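Local coordinates for iron-sulfur cluster co-chaperone protein HscB (Homo sapiens, PDB 3BVO), which acts as a mitochondrial co-chaperone in iron-sulfur cluster assembly, working with ISCU and HSPA9 to form an iron-sulfur transfer complex, at residues A35-M49 with E85-D98. Sequence-based numbering, arbitrary orientation.
Sequences ALQAPDPTRDYFSLM and EKDFSEKHSTLVND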
# COMPACT_ATOMS: atom_id res chain seq x y z
N ALA A 35 18.75 6.75 22.67
CA ALA A 35 17.32 6.54 22.90
C ALA A 35 16.51 6.49 21.59
O ALA A 35 16.83 7.18 20.62
CB ALA A 35 16.78 7.63 23.79
N LEU A 36 15.47 5.65 21.57
CA LEU A 36 14.63 5.51 20.39
C LEU A 36 13.71 6.70 20.32
O LEU A 36 13.01 7.00 21.28
CB LEU A 36 13.82 4.22 20.42
CG LEU A 36 12.95 3.93 19.19
CD1 LEU A 36 13.66 3.05 18.19
CD2 LEU A 36 11.64 3.28 19.57
N GLN A 37 13.69 7.38 19.18
CA GLN A 37 12.97 8.64 19.04
C GLN A 37 11.53 8.44 18.62
O GLN A 37 11.17 7.38 18.11
CB GLN A 37 13.69 9.56 18.05
CG GLN A 37 15.15 9.77 18.35
CD GLN A 37 15.35 10.50 19.65
OE1 GLN A 37 15.12 11.70 19.73
NE2 GLN A 37 15.78 9.79 20.68
N ALA A 38 10.71 9.46 18.86
CA ALA A 38 9.34 9.48 18.37
C ALA A 38 9.35 9.46 16.83
O ALA A 38 10.18 10.11 16.20
CB ALA A 38 8.61 10.70 18.89
N PRO A 39 8.46 8.67 16.22
CA PRO A 39 8.51 8.60 14.76
C PRO A 39 8.03 9.90 14.12
O PRO A 39 7.18 10.59 14.67
CB PRO A 39 7.54 7.46 14.43
CG PRO A 39 7.25 6.77 15.74
CD PRO A 39 7.40 7.82 16.78
N ASP A 40 8.62 10.25 12.98
CA ASP A 40 8.23 11.46 12.27
C ASP A 40 6.88 11.25 11.57
O ASP A 40 6.76 10.43 10.66
CB ASP A 40 9.33 11.87 11.27
CG ASP A 40 8.92 13.06 10.40
OD1 ASP A 40 7.88 13.70 10.66
OD2 ASP A 40 9.66 13.36 9.44
N PRO A 41 5.85 12.00 12.00
CA PRO A 41 4.54 11.87 11.37
C PRO A 41 4.54 12.28 9.90
O PRO A 41 3.75 11.76 9.12
CB PRO A 41 3.67 12.83 12.18
CG PRO A 41 4.64 13.79 12.83
CD PRO A 41 5.85 12.97 13.10
N THR A 42 5.45 13.18 9.53
CA THR A 42 5.48 13.73 8.17
C THR A 42 6.15 12.82 7.15
O THR A 42 5.99 13.02 5.95
CB THR A 42 6.20 15.08 8.12
OG1 THR A 42 7.58 14.90 8.49
CG2 THR A 42 5.53 16.09 9.04
N ARG A 43 6.91 11.84 7.63
CA ARG A 43 7.64 10.92 6.77
C ARG A 43 6.69 10.00 6.02
O ARG A 43 5.94 9.24 6.65
CB ARG A 43 8.61 10.08 7.60
CG ARG A 43 9.52 9.23 6.75
CD ARG A 43 10.69 8.68 7.54
NE ARG A 43 11.63 7.99 6.66
CZ ARG A 43 12.72 7.34 7.07
NH1 ARG A 43 13.51 6.74 6.18
NH2 ARG A 43 13.02 7.28 8.37
N ASP A 44 6.73 10.06 4.69
CA ASP A 44 5.85 9.23 3.88
C ASP A 44 6.35 7.78 3.86
O ASP A 44 7.47 7.49 4.31
CB ASP A 44 5.67 9.81 2.47
CG ASP A 44 6.84 9.47 1.53
OD1 ASP A 44 7.25 8.29 1.45
OD2 ASP A 44 7.33 10.40 0.82
N TYR A 45 5.53 6.87 3.34
CA TYR A 45 5.87 5.46 3.30
C TYR A 45 7.05 5.12 2.37
O TYR A 45 7.85 4.24 2.68
CB TYR A 45 4.64 4.64 2.93
CG TYR A 45 3.57 4.53 4.01
CD1 TYR A 45 3.87 4.69 5.36
CD2 TYR A 45 2.26 4.23 3.66
CE1 TYR A 45 2.89 4.56 6.32
CE2 TYR A 45 1.28 4.10 4.60
CZ TYR A 45 1.59 4.27 5.93
OH TYR A 45 0.59 4.14 6.87
N PHE A 46 7.15 5.79 1.23
CA PHE A 46 8.24 5.51 0.31
C PHE A 46 9.59 5.82 0.95
O PHE A 46 10.58 5.10 0.74
CB PHE A 46 8.06 6.28 -0.99
CG PHE A 46 6.90 5.80 -1.81
CD1 PHE A 46 7.02 4.66 -2.61
CD2 PHE A 46 5.68 6.47 -1.78
CE1 PHE A 46 5.95 4.20 -3.36
CE2 PHE A 46 4.61 6.01 -2.52
CZ PHE A 46 4.74 4.87 -3.31
N SER A 47 9.61 6.89 1.73
CA SER A 47 10.81 7.30 2.44
C SER A 47 11.14 6.28 3.51
O SER A 47 12.28 5.82 3.62
CB SER A 47 10.61 8.69 3.06
OG SER A 47 11.60 8.94 4.04
N LEU A 48 10.12 5.92 4.29
CA LEU A 48 10.30 4.98 5.39
C LEU A 48 10.75 3.64 4.86
O LEU A 48 11.47 2.93 5.53
CB LEU A 48 9.02 4.82 6.22
CG LEU A 48 9.01 3.84 7.40
CD1 LEU A 48 9.96 4.27 8.48
CD2 LEU A 48 7.63 3.68 7.98
N MSE A 49 10.33 3.29 3.66
CA MSE A 49 10.72 2.02 3.08
C MSE A 49 11.93 2.18 2.18
O MSE A 49 12.31 1.25 1.48
CB MSE A 49 9.55 1.40 2.34
CG MSE A 49 8.48 0.85 3.29
SE MSE A 49 9.17 -0.65 4.39
CE MSE A 49 8.42 -0.09 6.08
N GLU A 85 10.16 4.17 25.67
CA GLU A 85 10.74 3.44 24.55
C GLU A 85 9.81 2.34 24.06
O GLU A 85 9.63 2.19 22.85
CB GLU A 85 12.12 2.88 24.89
CG GLU A 85 13.20 3.93 24.80
CD GLU A 85 14.58 3.34 24.85
OE1 GLU A 85 14.93 2.74 25.90
OE2 GLU A 85 15.31 3.48 23.85
N LYS A 86 9.19 1.61 24.98
CA LYS A 86 8.13 0.65 24.63
C LYS A 86 7.04 1.29 23.76
O LYS A 86 6.69 0.78 22.70
CB LYS A 86 7.51 0.05 25.89
CG LYS A 86 8.30 -1.07 26.52
CD LYS A 86 7.64 -1.48 27.83
CE LYS A 86 8.45 -2.55 28.53
NZ LYS A 86 8.48 -2.38 30.02
N ASP A 87 6.52 2.43 24.23
CA ASP A 87 5.58 3.23 23.46
C ASP A 87 6.04 3.45 22.04
O ASP A 87 5.37 3.01 21.10
CB ASP A 87 5.39 4.59 24.12
CG ASP A 87 3.97 4.80 24.59
OD1 ASP A 87 3.07 4.84 23.70
OD2 ASP A 87 3.77 4.94 25.83
N PHE A 88 7.17 4.13 21.88
CA PHE A 88 7.68 4.47 20.56
C PHE A 88 8.02 3.26 19.72
O PHE A 88 7.83 3.29 18.50
CB PHE A 88 8.91 5.36 20.67
CG PHE A 88 8.64 6.70 21.26
CD1 PHE A 88 7.42 7.35 21.03
CD2 PHE A 88 9.61 7.34 22.01
CE1 PHE A 88 7.18 8.60 21.57
CE2 PHE A 88 9.38 8.60 22.55
CZ PHE A 88 8.16 9.22 22.33
N SER A 89 8.52 2.21 20.37
CA SER A 89 8.83 0.94 19.70
C SER A 89 7.59 0.34 19.07
O SER A 89 7.63 -0.14 17.94
CB SER A 89 9.46 -0.04 20.70
OG SER A 89 9.26 -1.39 20.32
N GLU A 90 6.48 0.38 19.81
CA GLU A 90 5.17 -0.03 19.32
C GLU A 90 4.68 0.91 18.20
O GLU A 90 4.22 0.45 17.14
CB GLU A 90 4.17 -0.08 20.49
CG GLU A 90 2.70 -0.05 20.12
CD GLU A 90 2.15 -1.41 19.77
OE1 GLU A 90 2.48 -1.93 18.68
OE2 GLU A 90 1.38 -1.96 20.57
N LYS A 91 4.80 2.22 18.41
CA LYS A 91 4.36 3.16 17.37
C LYS A 91 5.09 2.91 16.04
O LYS A 91 4.43 2.58 15.06
CB LYS A 91 4.45 4.61 17.85
CG LYS A 91 3.41 4.93 18.91
CD LYS A 91 3.30 6.41 19.27
CE LYS A 91 2.14 6.62 20.27
NZ LYS A 91 1.80 8.05 20.48
N HIS A 92 6.42 3.04 16.04
CA HIS A 92 7.28 2.72 14.89
C HIS A 92 6.88 1.41 14.19
O HIS A 92 6.59 1.41 12.99
CB HIS A 92 8.74 2.58 15.33
CG HIS A 92 9.48 3.87 15.43
ND1 HIS A 92 9.89 4.59 14.32
CD2 HIS A 92 9.93 4.56 16.50
CE1 HIS A 92 10.54 5.67 14.70
NE2 HIS A 92 10.57 5.68 16.02
N SER A 93 6.86 0.31 14.95
CA SER A 93 6.60 -1.04 14.41
C SER A 93 5.26 -1.16 13.68
O SER A 93 5.17 -1.82 12.62
CB SER A 93 6.69 -2.08 15.52
OG SER A 93 7.01 -3.36 14.99
N THR A 94 4.23 -0.52 14.24
CA THR A 94 2.96 -0.33 13.56
C THR A 94 3.13 0.41 12.24
O THR A 94 2.62 -0.06 11.22
CB THR A 94 1.93 0.43 14.43
OG1 THR A 94 1.87 -0.15 15.75
CG2 THR A 94 0.54 0.40 13.80
N LEU A 95 3.83 1.55 12.25
CA LEU A 95 3.99 2.32 11.01
C LEU A 95 4.71 1.47 9.99
O LEU A 95 4.29 1.38 8.84
CB LEU A 95 4.77 3.63 11.23
CG LEU A 95 4.25 4.74 12.14
CD1 LEU A 95 5.39 5.68 12.49
CD2 LEU A 95 3.10 5.53 11.52
N VAL A 96 5.79 0.81 10.42
CA VAL A 96 6.57 -0.03 9.53
C VAL A 96 5.67 -1.05 8.84
O VAL A 96 5.73 -1.23 7.62
CB VAL A 96 7.72 -0.73 10.28
CG1 VAL A 96 8.43 -1.72 9.37
CG2 VAL A 96 8.70 0.31 10.80
N ASN A 97 4.80 -1.69 9.62
CA ASN A 97 3.82 -2.61 9.05
C ASN A 97 2.93 -1.94 8.02
O ASN A 97 2.73 -2.50 6.94
CB ASN A 97 2.95 -3.23 10.15
CG ASN A 97 3.71 -4.22 10.99
OD1 ASN A 97 4.71 -4.81 10.55
ND2 ASN A 97 3.24 -4.43 12.21
N ASP A 98 2.39 -0.77 8.35
CA ASP A 98 1.48 -0.07 7.44
C ASP A 98 2.16 0.15 6.11
O ASP A 98 1.75 -0.43 5.10
CB ASP A 98 1.03 1.27 8.02
CG ASP A 98 0.08 1.11 9.17
OD1 ASP A 98 -0.56 0.04 9.30
OD2 ASP A 98 -0.04 2.09 9.95
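P39 lies flat on the H92 ring, where 35-49 leaves the tetracysteine zinc domain and runs along the long helix 83-104 of the J domain. The side chain of Q37 touches the zinc ligands C13 and C30, while L36, A38 and P39 pack on the helix. The contact thus ties the zinc site to the J domain.

Two hydrogen bonds cross. H92 NE2 donates to Q37 O at 2.8 Å, with the acceptor near the plane of the imidazole. L36 N donates to E85 OE2 at 3.2 Å, on the anti side of the carboxylate.

Two CH-pi contacts follow. P39 CG sits over the centre of the imidazole, 3.4 Å from its centroid. A38 CB lies over a face of the F88 ring, 4.0 Å from the centroid. With the F88 ring replaced by an alanine, A38 would probably lose the face it packs on, and a gap would open there.

Apolar side chains add to this. In L36, chi1 of -177° puts CG anti to the backbone N and points the side chain at the helix, where CD2 meets F88 CB and S89 N. P39 CB also meets L95 CD1. Farther along, L48 CD2 rests on the backbone of L95 and V96. The Y45 ring packs against D98 C and CB and also stacks with Y112. The bent chain of selenomethionine M49 brings its CE to 3.7 Å from V96 CG1.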